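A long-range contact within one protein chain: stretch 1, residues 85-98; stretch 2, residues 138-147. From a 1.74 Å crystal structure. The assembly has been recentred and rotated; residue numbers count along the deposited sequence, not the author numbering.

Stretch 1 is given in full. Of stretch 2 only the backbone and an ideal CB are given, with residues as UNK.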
# COMPACT_ATOMS: atom_id res chain seq x y z
N ASP A 85 -13.91 5.45 -9.18
CA ASP A 85 -13.56 4.46 -8.16
C ASP A 85 -12.13 3.97 -8.34
O ASP A 85 -11.27 4.17 -7.48
CB ASP A 85 -14.53 3.27 -8.21
CG ASP A 85 -15.85 3.54 -7.50
OD1 ASP A 85 -15.87 4.30 -6.50
OD2 ASP A 85 -16.88 2.98 -7.94
N ILE A 86 -11.86 3.31 -9.48
CA ILE A 86 -10.56 2.69 -9.72
C ILE A 86 -9.47 3.74 -9.78
O ILE A 86 -8.38 3.56 -9.21
CB ILE A 86 -10.61 1.85 -11.01
CG1 ILE A 86 -11.38 0.56 -10.78
CG2 ILE A 86 -9.20 1.55 -11.50
CD1 ILE A 86 -11.88 -0.08 -12.07
N ASP A 87 -9.73 4.87 -10.45
CA ASP A 87 -8.71 5.88 -10.68
C ASP A 87 -8.42 6.73 -9.45
O ASP A 87 -7.28 7.18 -9.28
CB ASP A 87 -9.12 6.78 -11.85
CG ASP A 87 -9.01 6.07 -13.19
OD1 ASP A 87 -8.43 4.97 -13.23
OD2 ASP A 87 -9.51 6.61 -14.20
N VAL A 88 -9.41 6.99 -8.59
CA VAL A 88 -9.22 8.01 -7.55
C VAL A 88 -9.55 7.47 -6.17
O VAL A 88 -8.72 7.51 -5.26
CB VAL A 88 -10.07 9.26 -7.86
CG1 VAL A 88 -9.90 10.29 -6.77
CG2 VAL A 88 -9.68 9.86 -9.21
N LEU A 89 -10.77 6.95 -5.99
CA LEU A 89 -11.26 6.68 -4.65
C LEU A 89 -10.67 5.40 -4.05
O LEU A 89 -10.30 5.40 -2.87
CB LEU A 89 -12.79 6.62 -4.65
CG LEU A 89 -13.51 7.91 -5.06
CD1 LEU A 89 -15.01 7.70 -4.91
CD2 LEU A 89 -13.03 9.11 -4.20
N TYR A 90 -10.62 4.30 -4.82
CA TYR A 90 -9.95 3.10 -4.31
C TYR A 90 -8.54 3.40 -3.82
O TYR A 90 -8.23 3.05 -2.66
CB TYR A 90 -9.86 1.98 -5.37
CG TYR A 90 -11.15 1.31 -5.81
CD1 TYR A 90 -12.37 1.54 -5.18
CD2 TYR A 90 -11.13 0.43 -6.90
CE1 TYR A 90 -13.54 0.90 -5.62
CE2 TYR A 90 -12.27 -0.20 -7.34
CZ TYR A 90 -13.47 0.04 -6.70
OH TYR A 90 -14.59 -0.61 -7.18
N PRO A 91 -7.65 4.00 -4.61
CA PRO A 91 -6.30 4.26 -4.08
C PRO A 91 -6.31 5.28 -2.97
O PRO A 91 -5.44 5.21 -2.09
CB PRO A 91 -5.53 4.77 -5.31
CG PRO A 91 -6.55 5.31 -6.20
CD PRO A 91 -7.77 4.45 -6.01
N GLY A 92 -7.25 6.23 -2.99
CA GLY A 92 -7.37 7.17 -1.89
C GLY A 92 -7.66 6.48 -0.57
O GLY A 92 -7.09 6.84 0.46
N VAL A 93 -8.55 5.49 -0.59
CA VAL A 93 -8.81 4.73 0.63
C VAL A 93 -7.59 3.89 1.01
O VAL A 93 -7.18 3.87 2.17
CB VAL A 93 -10.08 3.87 0.50
CG1 VAL A 93 -10.24 2.97 1.73
CG2 VAL A 93 -11.32 4.75 0.34
N MET A 94 -6.99 3.20 0.02
CA MET A 94 -5.81 2.38 0.31
C MET A 94 -4.67 3.21 0.91
O MET A 94 -3.88 2.70 1.70
CB MET A 94 -5.31 1.68 -0.96
CG MET A 94 -6.31 0.75 -1.60
SD MET A 94 -7.10 -0.36 -0.42
CE MET A 94 -8.23 -1.20 -1.54
N LYS A 95 -4.57 4.49 0.52
CA LYS A 95 -3.55 5.39 1.05
C LYS A 95 -3.58 5.46 2.58
O LYS A 95 -2.54 5.69 3.21
CB LYS A 95 -3.77 6.81 0.52
CG LYS A 95 -3.22 7.14 -0.85
CD LYS A 95 -3.31 8.66 -1.06
CE LYS A 95 -2.84 9.10 -2.44
NZ LYS A 95 -2.61 10.58 -2.48
N GLN A 96 -4.76 5.31 3.17
CA GLN A 96 -4.89 5.42 4.62
C GLN A 96 -4.11 4.35 5.36
O GLN A 96 -3.87 4.49 6.56
CB GLN A 96 -6.37 5.34 5.01
CG GLN A 96 -7.17 6.45 4.38
CD GLN A 96 -6.59 7.80 4.70
OE1 GLN A 96 -6.26 8.57 3.80
NE2 GLN A 96 -6.44 8.08 5.99
N LYS A 97 -3.70 3.28 4.67
CA LYS A 97 -2.85 2.28 5.31
C LYS A 97 -1.50 2.86 5.73
O LYS A 97 -0.82 2.26 6.57
CB LYS A 97 -2.64 1.10 4.37
CG LYS A 97 -3.92 0.35 4.03
CD LYS A 97 -3.61 -0.91 3.20
CE LYS A 97 -4.86 -1.74 2.98
NZ LYS A 97 -4.53 -3.02 2.23
N SER A 98 -1.09 3.98 5.14
CA SER A 98 0.19 4.60 5.49
C SER A 98 0.20 5.08 6.94
O SER A 98 1.22 4.95 7.63
CB SER A 98 0.48 5.76 4.54
OG SER A 98 0.59 5.29 3.21
N UNK A 138 -10.45 -11.45 -9.73
CA UNK A 138 -9.59 -10.59 -10.54
C UNK A 138 -9.73 -9.13 -10.13
O UNK A 138 -8.73 -8.42 -9.95
CB UNK A 138 -9.92 -10.75 -12.03
N UNK A 139 -10.97 -8.66 -9.95
CA UNK A 139 -11.20 -7.26 -9.59
C UNK A 139 -10.60 -6.94 -8.23
O UNK A 139 -10.02 -5.86 -8.05
CB UNK A 139 -12.70 -6.95 -9.59
N UNK A 140 -10.75 -7.85 -7.27
CA UNK A 140 -10.21 -7.63 -5.93
C UNK A 140 -8.70 -7.49 -5.97
O UNK A 140 -8.14 -6.55 -5.40
CB UNK A 140 -10.61 -8.77 -5.00
N UNK A 141 -8.01 -8.44 -6.63
CA UNK A 141 -6.55 -8.42 -6.62
C UNK A 141 -6.01 -7.28 -7.48
O UNK A 141 -4.99 -6.67 -7.12
CB UNK A 141 -6.00 -9.76 -7.11
N UNK A 142 -6.66 -6.97 -8.61
CA UNK A 142 -6.20 -5.86 -9.43
C UNK A 142 -6.23 -4.55 -8.66
O UNK A 142 -5.39 -3.67 -8.90
CB UNK A 142 -7.05 -5.74 -10.69
N UNK A 143 -7.16 -4.40 -7.72
CA UNK A 143 -7.37 -3.13 -7.05
C UNK A 143 -6.92 -3.16 -5.59
O UNK A 143 -7.19 -2.21 -4.84
CB UNK A 143 -8.85 -2.74 -7.13
N UNK A 144 -6.19 -4.21 -5.20
CA UNK A 144 -5.46 -4.28 -3.93
C UNK A 144 -6.38 -4.39 -2.73
O UNK A 144 -6.02 -3.97 -1.63
CB UNK A 144 -4.57 -3.05 -3.77
N UNK A 145 -7.58 -4.95 -2.91
CA UNK A 145 -8.47 -5.15 -1.78
C UNK A 145 -7.99 -6.30 -0.90
O UNK A 145 -7.29 -7.23 -1.35
CB UNK A 145 -9.90 -5.42 -2.27
N UNK A 146 -8.34 -6.22 0.38
CA UNK A 146 -8.04 -7.24 1.37
C UNK A 146 -9.15 -8.27 1.52
O UNK A 146 -8.97 -9.26 2.24
CB UNK A 146 -7.77 -6.58 2.72
N UNK A 147 -10.30 -8.05 0.91
CA UNK A 147 -11.42 -8.95 1.15
C UNK A 147 -12.66 -8.50 0.43
O UNK A 147 -12.67 -7.48 -0.27
CB UNK A 147 -11.71 -9.06 2.65

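Position 138 lies on a helix, with nothing of stretch 1 within 5.5 Å of its ideal CB. Stretch 1 sets no demand there, and many helix-tolerant residues would do; the deposited one is Ser-138, which makes no contact across.

Position 139 is also helical. Its CA-to-CB bond runs sideways, so a short side chain would fall short of stretch 1, while a long apolar or aromatic one could reach the hydroxyl end of Tyr-90 and the tip of Ile-86. Phe-139 does this with chi1 at t. Its CE1 packs 3.9 Å from Ile-86 CD1, and its CE2 comes 3.2 Å from Tyr-90 OH, which sits at the ring's edge. The two aromatic rings meet rim to rim, planes at 85°, so neither covers the other's face.

Positions 140, 141 and 142 continue the helix with their CB atoms out of reach of stretch 1, and the contact leaves their choice open. They are Leu-140, Gln-141 and Gln-142.

Position 143 is more exacting. It is the first residue after the helix to leave helical phi/psi (-109/11), and its CB points toward stretch 1, with the ideal CB 3.9 Å from Tyr-90 CD2. Beyond lie the flank of Ile-86 and its carbonyl oxygen. A medium-sized side chain fits, whether a compact apolar one or a polar one such as Asn, Asp, Ser or Thr that could also serve the helix end. Asn-143 combines both roles: ND2 donates to Phe-139 O at 2.9 Å, holding the last turn, while OD1 lies 3.6 Å from both Ile-86 CG1 and Tyr-90 CD2, at the tyrosine ring's edge. A water donates to Asn-143 OD1 at 2.6 Å and to Ile-86 O at 3.0 Å, bridging the stretches.

Position 144 has phi/psi of 70/27, a left-handed conformation that favours Gly, Asn or Asp but does not exclude others. The CB points toward stretch 1, 4.7 Å from Met-94 CE, yet a long side chain has open space to leave by. Lys-144 takes that route, its end leading away. Its backbone does more: Lys-144 O is 3.5 Å from Met-94 CE and receives a bond at 2.7 Å from a water that accepts from Lys-97 NZ, also at 2.7 Å.

Position 145 is extended (-74/153), with CB sideways and 4.6 Å from Met-94 CE. Tyr-90 offers a ring face and Met-94 a methyl, so a large apolar or aromatic residue would suit. Phe-145 uses both: its edge points to the tyrosine face, CZ 3.8 Å from Tyr-90 CD1, while Met-94 CE lies over its own face, a CH-pi contact 3.8 Å from the ring centroid.

Position 146 points toward stretch 1, its ideal CB 4.8 Å from Lys-97 NZ. That charge calls for an acid, Asp or perhaps Glu. Asp-146 closes a salt bridge, OD2 to Lys-97 NZ at 2.7 Å.

Position 147, nearly fully extended at 177/180, a conformation easiest without a side chain, is out of reach; it is Gly-147.

Stretch 2 (138-147) SFLQQNKFDG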
# COMPACT_ATOMS: atom_id res chain seq x y z
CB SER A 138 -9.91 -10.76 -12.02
OG SER A 138 -9.69 -12.11 -12.43
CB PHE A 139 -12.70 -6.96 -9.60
CG PHE A 139 -13.03 -5.49 -9.59
CD1 PHE A 139 -13.03 -4.75 -10.76
CD2 PHE A 139 -13.34 -4.84 -8.39
CE1 PHE A 139 -13.34 -3.39 -10.74
CE2 PHE A 139 -13.65 -3.48 -8.36
CZ PHE A 139 -13.65 -2.75 -9.54
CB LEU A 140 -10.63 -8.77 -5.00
CG LEU A 140 -12.11 -8.85 -4.61
CD1 LEU A 140 -12.41 -10.16 -3.89
CD2 LEU A 140 -12.56 -7.63 -3.77
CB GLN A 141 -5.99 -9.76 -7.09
CG GLN A 141 -6.21 -10.91 -6.10
CD GLN A 141 -4.97 -11.79 -5.89
OE1 GLN A 141 -4.30 -12.17 -6.84
NE2 GLN A 141 -4.68 -12.11 -4.63
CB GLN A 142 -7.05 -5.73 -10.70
CG GLN A 142 -6.82 -6.83 -11.75
CD GLN A 142 -7.95 -6.94 -12.78
OE1 GLN A 142 -9.02 -6.34 -12.63
NE2 GLN A 142 -7.72 -7.73 -13.83
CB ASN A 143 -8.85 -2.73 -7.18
CG ASN A 143 -9.20 -2.35 -8.61
OD1 ASN A 143 -8.79 -1.30 -9.10
ND2 ASN A 143 -9.93 -3.22 -9.31
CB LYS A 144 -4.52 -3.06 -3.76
CG LYS A 144 -3.62 -2.79 -4.95
CD LYS A 144 -2.67 -3.93 -5.20
CE LYS A 144 -1.30 -3.42 -5.61
NZ LYS A 144 -1.36 -2.52 -6.79
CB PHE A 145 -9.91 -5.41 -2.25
CG PHE A 145 -10.62 -4.15 -2.69
CD1 PHE A 145 -11.20 -3.31 -1.75
CD2 PHE A 145 -10.66 -3.80 -4.03
CE1 PHE A 145 -11.83 -2.14 -2.14
CE2 PHE A 145 -11.30 -2.62 -4.43
CZ PHE A 145 -11.88 -1.79 -3.48
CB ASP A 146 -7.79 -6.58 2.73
CG ASP A 146 -6.57 -5.68 2.71
OD1 ASP A 146 -5.47 -6.20 2.41
OD2 ASP A 146 -6.73 -4.46 2.93
O HOH W 1 -7.67 0.86 -8.07
O HOH W 2 -4.19 -2.39 -0.37
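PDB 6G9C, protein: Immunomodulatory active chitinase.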